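Iron-sulfur cluster assembly protein CyaY (Psychromonas ingrahamii, PDB 4HS5) probably takes part in iron-sulfur cluster assembly, perhaps as a regulator, and probably binds iron, as a member of the frataxin family. Local coordinates at residues Y14-V28 and Q32-H44. Residues are numbered along the deposited sequence; the frame is centred on the assembly and turned at random.
Sequences YQKIEEKIEESGADV and QNGSLLTLEFENH
Tyr-14 OH donates to the backbone carbonyl of Ser-35, with 2.6 Å between OH and Ser-35 O, and comes in nearly along the C=O axis (161°). With CG of Tyr-14 anti to its own carbonyl carbon (chi1 -83°), the side chain reaches from helix 3-24 to the type II' turn Asn-33 to Leu-36. Over one ring face sits Leu-37, its CB 4.0 Å from the Tyr-14 ring centroid in a CH-pi contact; Arg-51 adds a cation-pi interaction. The amide of Gln-32 meets the ring edge near CD2, the two planes steeply inclined to each other. That amide is itself fixed: NE2 donates to Gly-34 O at 3.0 Å, and OE1 accepts from a water that also donates to Glu-18 OE2, so one water ties the helix to the hairpin. A phenylalanine in place of Tyr-14 would probably leave the Ser-35 carbonyl without its helix donor and the turn less firmly tethered.

Farther along, the contact turns apolar. Leu-37 CD2 packs against Ile-17 CD1 at 4.1 Å, the two side chains lying alongside and pointing opposite ways. One helical turn on, Ile-21 CD1 touches Leu-39 CD2 at 4.0 Å. After the helix, Val-28 lies alongside Phe-41, with Val-28 CG2 3.8 Å from Phe-41 CE1, at the edge of the ring, while Val-28 CG1 packs on Leu-39 CB. At the far end a second water joins Asp-27 O to Glu-42 N.

The axes of helix segment 14-24 and strand 36-41 come within 10.8 Å and run nearly parallel, 20° apart. This is the frataxin alpha/beta sandwich: the N-terminal helix packs on the first beta hairpin of the antiparallel sheet, beside helix 85-97.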
loop_
_atom_site.group_PDB
_atom_site.type_symbol
_atom_site.label_atom_id
_atom_site.label_comp_id
_atom_site.label_asym_id
_atom_site.label_seq_id
_atom_site.Cartn_x
_atom_site.Cartn_y
_atom_site.Cartn_z
ATOM N N TYR A 14 -2.316 3.875 5.527
ATOM C CA TYR A 14 -3.538 3.156 5.214
ATOM C C TYR A 14 -4.654 4.135 4.904
ATOM O O TYR A 14 -5.373 3.969 3.927
ATOM C CB TYR A 14 -3.963 2.254 6.372
ATOM C CG TYR A 14 -3.280 0.915 6.419
ATOM C CD1 TYR A 14 -2.036 0.720 5.843
ATOM C CD2 TYR A 14 -3.901 -0.170 7.032
ATOM C CE1 TYR A 14 -1.414 -0.518 5.892
ATOM C CE2 TYR A 14 -3.288 -1.408 7.082
ATOM C CZ TYR A 14 -2.056 -1.577 6.502
ATOM O OH TYR A 14 -1.442 -2.809 6.538
ATOM N N GLN A 15 -4.788 5.177 5.709
ATOM C CA GLN A 15 -5.827 6.163 5.423
ATOM C C GLN A 15 -5.570 6.932 4.124
ATOM O O GLN A 15 -6.524 7.272 3.424
ATOM C CB GLN A 15 -6.018 7.125 6.594
ATOM C CG GLN A 15 -6.583 6.455 7.827
ATOM C CD GLN A 15 -7.230 7.438 8.776
ATOM O OE1 GLN A 15 -6.677 8.498 9.064
ATOM N NE2 GLN A 15 -8.411 7.087 9.273
ATOM N N LYS A 16 -4.304 7.202 3.801
ATOM C CA LYS A 16 -3.945 7.846 2.526
ATOM C C LYS A 16 -4.369 6.955 1.362
ATOM O O LYS A 16 -4.929 7.422 0.371
ATOM C CB LYS A 16 -2.440 8.115 2.468
ATOM C CG LYS A 16 -1.952 8.863 1.230
ATOM C CD LYS A 16 -0.468 9.188 1.394
ATOM C CE LYS A 16 0.041 10.139 0.318
ATOM N NZ LYS A 16 -0.107 11.578 0.685
ATOM N N ILE A 17 -4.139 5.656 1.490
ATOM C CA ILE A 17 -4.518 4.738 0.426
ATOM C C ILE A 17 -6.030 4.773 0.245
ATOM O O ILE A 17 -6.521 4.889 -0.886
ATOM C CB ILE A 17 -4.029 3.313 0.713
ATOM C CG1 ILE A 17 -2.504 3.248 0.612
ATOM C CG2 ILE A 17 -4.664 2.329 -0.260
ATOM C CD1 ILE A 17 -1.927 1.972 1.216
ATOM N N GLU A 18 -6.771 4.716 1.347
ATOM C CA GLU A 18 -8.233 4.741 1.319
ATOM C C GLU A 18 -8.782 6.045 0.752
ATOM O O GLU A 18 -9.676 6.036 -0.098
ATOM C CB GLU A 18 -8.787 4.480 2.716
ATOM C CG GLU A 18 -8.471 3.082 3.173
ATOM C CD GLU A 18 -8.653 2.889 4.652
ATOM O OE1 GLU A 18 -9.022 3.861 5.346
ATOM O OE2 GLU A 18 -8.412 1.757 5.117
ATOM N N GLU A 19 -8.253 7.159 1.234
ATOM C CA GLU A 19 -8.681 8.459 0.754
ATOM C C GLU A 19 -8.381 8.654 -0.732
ATOM O O GLU A 19 -9.226 9.187 -1.454
ATOM C CB GLU A 19 -8.038 9.562 1.593
ATOM C CG GLU A 19 -8.564 10.947 1.292
ATOM C CD GLU A 19 -7.928 11.521 0.056
ATOM O OE1 GLU A 19 -6.797 11.106 -0.253
ATOM O OE2 GLU A 19 -8.562 12.355 -0.620
ATOM N N LYS A 20 -7.192 8.244 -1.181
ATOM C CA LYS A 20 -6.802 8.426 -2.586
ATOM C C LYS A 20 -7.653 7.590 -3.526
ATOM O O LYS A 20 -7.925 8.018 -4.648
ATOM C CB LYS A 20 -5.324 8.127 -2.807
ATOM C CG LYS A 20 -4.382 9.180 -2.245
ATOM C CD LYS A 20 -4.468 10.489 -3.029
ATOM C CE LYS A 20 -3.725 11.590 -2.296
ATOM N NZ LYS A 20 -3.489 12.796 -3.142
ATOM N N ILE A 21 -8.056 6.402 -3.079
ATOM C CA ILE A 21 -9.017 5.577 -3.805
ATOM C C ILE A 21 -10.365 6.297 -3.940
ATOM O O ILE A 21 -10.917 6.379 -5.038
ATOM C CB ILE A 21 -9.200 4.192 -3.132
ATOM C CG1 ILE A 21 -7.983 3.301 -3.400
ATOM C CG2 ILE A 21 -10.434 3.493 -3.644
ATOM C CD1 ILE A 21 -7.942 2.070 -2.548
ATOM N N GLU A 22 -10.884 6.840 -2.836
ATOM C CA GLU A 22 -12.180 7.521 -2.846
ATOM C C GLU A 22 -12.119 8.739 -3.747
ATOM O O GLU A 22 -13.075 9.070 -4.447
ATOM C CB GLU A 22 -12.560 7.959 -1.421
ATOM C CG GLU A 22 -12.856 6.824 -0.452
ATOM C CD GLU A 22 -14.099 6.023 -0.804
ATOM O OE1 GLU A 22 -14.915 6.490 -1.630
ATOM O OE2 GLU A 22 -14.277 4.924 -0.248
ATOM N N GLU A 23 -10.968 9.384 -3.730
ATOM C CA GLU A 23 -10.714 10.622 -4.433
ATOM C C GLU A 23 -10.579 10.396 -5.945
ATOM O O GLU A 23 -11.048 11.204 -6.753
ATOM C CB GLU A 23 -9.429 11.179 -3.865
ATOM C CG GLU A 23 -9.071 12.566 -4.247
ATOM C CD GLU A 23 -7.611 12.787 -4.009
ATOM O OE1 GLU A 23 -6.841 12.690 -4.982
ATOM O OE2 GLU A 23 -7.224 12.995 -2.842
ATOM N N SER A 24 -9.938 9.291 -6.313
ATOM C CA SER A 24 -9.700 8.934 -7.710
ATOM C C SER A 24 -11.005 8.552 -8.392
ATOM O O SER A 24 -11.121 8.633 -9.621
ATOM C CB SER A 24 -8.777 7.729 -7.776
ATOM O OG SER A 24 -9.488 6.560 -7.416
ATOM N N GLY A 25 -11.975 8.116 -7.597
ATOM C CA GLY A 25 -13.227 7.578 -8.112
ATOM C C GLY A 25 -13.141 6.127 -8.563
ATOM O O GLY A 25 -14.138 5.525 -8.967
ATOM N N ALA A 26 -11.949 5.551 -8.476
ATOM C CA ALA A 26 -11.712 4.222 -9.047
ATOM C C ALA A 26 -12.511 3.085 -8.413
ATOM O O ALA A 26 -12.900 3.140 -7.240
ATOM C CB ALA A 26 -10.227 3.899 -9.025
ATOM N N ASP A 27 -12.745 2.042 -9.206
ATOM C CA ASP A 27 -13.467 0.877 -8.725
ATOM C C ASP A 27 -12.501 -0.064 -8.046
ATOM O O ASP A 27 -12.104 -1.095 -8.592
ATOM C CB ASP A 27 -14.177 0.180 -9.879
ATOM C CG ASP A 27 -15.191 1.076 -10.553
ATOM O OD1 ASP A 27 -15.053 1.291 -11.769
ATOM O OD2 ASP A 27 -16.102 1.573 -9.863
ATOM N N VAL A 28 -12.098 0.337 -6.850
ATOM C CA VAL A 28 -11.241 -0.472 -6.009
ATOM C C VAL A 28 -11.922 -0.614 -4.656
ATOM O O VAL A 28 -12.204 0.392 -3.991
ATOM C CB VAL A 28 -9.881 0.192 -5.822
ATOM C CG1 VAL A 28 -8.993 -0.681 -4.967
ATOM C CG2 VAL A 28 -9.224 0.434 -7.169
ATOM N N GLN A 32 -10.069 -3.348 5.726
ATOM C CA GLN A 32 -9.057 -3.622 6.736
ATOM C C GLN A 32 -9.527 -4.701 7.704
ATOM O O GLN A 32 -10.633 -4.637 8.249
ATOM C CB GLN A 32 -8.634 -2.361 7.501
ATOM C CG GLN A 32 -7.430 -2.611 8.416
ATOM C CD GLN A 32 -6.838 -1.340 9.003
ATOM O OE1 GLN A 32 -7.281 -0.236 8.696
ATOM N NE2 GLN A 32 -5.827 -1.497 9.853
ATOM N N ASN A 33 -8.674 -5.699 7.895
ATOM C CA ASN A 33 -8.933 -6.801 8.800
ATOM C C ASN A 33 -7.683 -6.975 9.657
ATOM O O ASN A 33 -6.687 -7.537 9.207
ATOM C CB ASN A 33 -9.226 -8.063 7.983
ATOM C CG ASN A 33 -9.365 -9.299 8.840
ATOM O OD1 ASN A 33 -9.811 -9.227 9.983
ATOM N ND2 ASN A 33 -8.974 -10.445 8.293
ATOM N N GLY A 34 -7.730 -6.478 10.889
ATOM C CA GLY A 34 -6.535 -6.429 11.714
ATOM C C GLY A 34 -5.491 -5.526 11.073
ATOM O O GLY A 34 -5.745 -4.354 10.808
ATOM N N SER A 35 -4.320 -6.079 10.798
ATOM C CA SER A 35 -3.227 -5.332 10.197
ATOM C C SER A 35 -3.256 -5.397 8.674
ATOM O O SER A 35 -2.455 -4.733 8.012
ATOM C CB SER A 35 -1.892 -5.884 10.690
ATOM O OG SER A 35 -1.762 -5.713 12.086
ATOM N N LEU A 36 -4.153 -6.224 8.134
ATOM C CA LEU A 36 -4.256 -6.438 6.691
ATOM C C LEU A 36 -5.151 -5.397 6.030
ATOM O O LEU A 36 -6.248 -5.110 6.512
ATOM C CB LEU A 36 -4.826 -7.828 6.398
ATOM C CG LEU A 36 -3.984 -9.065 6.709
ATOM C CD1 LEU A 36 -4.776 -10.345 6.431
ATOM C CD2 LEU A 36 -2.693 -9.059 5.917
ATOM N N LEU A 37 -4.683 -4.827 4.927
ATOM C CA LEU A 37 -5.527 -4.000 4.084
ATOM C C LEU A 37 -5.571 -4.657 2.718
ATOM O O LEU A 37 -4.551 -4.747 2.037
ATOM C CB LEU A 37 -4.975 -2.572 3.996
ATOM C CG LEU A 37 -5.662 -1.593 3.035
ATOM C CD1 LEU A 37 -7.109 -1.356 3.462
ATOM C CD2 LEU A 37 -4.912 -0.277 2.944
ATOM N N THR A 38 -6.747 -5.143 2.328
ATOM C CA THR A 38 -6.905 -5.832 1.061
ATOM C C THR A 38 -7.606 -4.946 0.055
ATOM O O THR A 38 -8.647 -4.363 0.346
ATOM C CB THR A 38 -7.693 -7.128 1.249
ATOM O OG1 THR A 38 -6.961 -7.992 2.128
ATOM C CG2 THR A 38 -7.899 -7.835 -0.084
ATOM N N LEU A 39 -7.012 -4.833 -1.129
ATOM C CA LEU A 39 -7.632 -4.088 -2.213
ATOM C C LEU A 39 -8.133 -5.096 -3.233
ATOM O O LEU A 39 -7.388 -5.990 -3.631
ATOM C CB LEU A 39 -6.606 -3.165 -2.863
ATOM C CG LEU A 39 -5.836 -2.228 -1.932
ATOM C CD1 LEU A 39 -4.948 -1.299 -2.722
ATOM C CD2 LEU A 39 -6.808 -1.440 -1.073
ATOM N N GLU A 40 -9.385 -4.970 -3.651
ATOM C CA GLU A 40 -9.896 -5.845 -4.702
ATOM C C GLU A 40 -10.405 -5.057 -5.898
ATOM O O GLU A 40 -11.053 -4.020 -5.757
ATOM C CB GLU A 40 -10.981 -6.794 -4.184
ATOM C CG GLU A 40 -11.530 -7.718 -5.279
ATOM C CD GLU A 40 -12.284 -8.916 -4.734
ATOM O OE1 GLU A 40 -12.322 -9.092 -3.496
ATOM O OE2 GLU A 40 -12.826 -9.691 -5.555
ATOM N N PHE A 41 -10.102 -5.576 -7.078
ATOM C CA PHE A 41 -10.520 -4.961 -8.318
ATOM C C PHE A 41 -11.708 -5.744 -8.893
ATOM O O PHE A 41 -12.016 -6.848 -8.438
ATOM C CB PHE A 41 -9.326 -4.915 -9.267
ATOM C CG PHE A 41 -8.081 -4.340 -8.629
ATOM C CD1 PHE A 41 -8.018 -2.997 -8.296
ATOM C CD2 PHE A 41 -6.989 -5.151 -8.345
ATOM C CE1 PHE A 41 -6.884 -2.460 -7.696
ATOM C CE2 PHE A 41 -5.846 -4.622 -7.750
ATOM C CZ PHE A 41 -5.797 -3.279 -7.420
ATOM N N GLU A 42 -12.409 -5.178 -9.863
ATOM C CA GLU A 42 -13.589 -5.894 -10.328
ATOM C C GLU A 42 -13.253 -7.121 -11.175
ATOM O O GLU A 42 -14.108 -7.981 -11.374
ATOM C CB GLU A 42 -14.619 -4.982 -10.991
ATOM C CG GLU A 42 -14.062 -3.916 -11.887
ATOM C CD GLU A 42 -15.176 -3.091 -12.488
ATOM O OE1 GLU A 42 -16.348 -3.352 -12.135
ATOM O OE2 GLU A 42 -14.882 -2.195 -13.305
ATOM N N ASN A 43 -12.006 -7.230 -11.631
ATOM C CA ASN A 43 -11.562 -8.484 -12.240
ATOM C C ASN A 43 -11.258 -9.575 -11.208
ATOM O O ASN A 43 -10.781 -10.655 -11.560
ATOM C CB ASN A 43 -10.397 -8.277 -13.224
ATOM C CG ASN A 43 -9.094 -7.858 -12.548
ATOM O OD1 ASN A 43 -9.002 -7.740 -11.323
ATOM N ND2 ASN A 43 -8.064 -7.652 -13.361
ATOM N N HIS A 44 -11.529 -9.257 -9.938
ATOM C CA HIS A 44 -11.428 -10.184 -8.805
ATOM C C HIS A 44 -9.988 -10.489 -8.376
ATOM O O HIS A 44 -9.765 -11.336 -7.505
ATOM C CB HIS A 44 -12.219 -11.478 -9.050
ATOM C CG HIS A 44 -13.707 -11.288 -9.095
ATOM N ND1 HIS A 44 -14.569 -12.287 -9.493
ATOM C CD2 HIS A 44 -14.482 -10.221 -8.791
ATOM C CE1 HIS A 44 -15.812 -11.842 -9.438
ATOM N NE2 HIS A 44 -15.787 -10.592 -9.012
HETATM O O HOH W 1 -9.106 1.208 7.485
HETATM O O HOH W 2 -11.187 -2.679 -10.646
#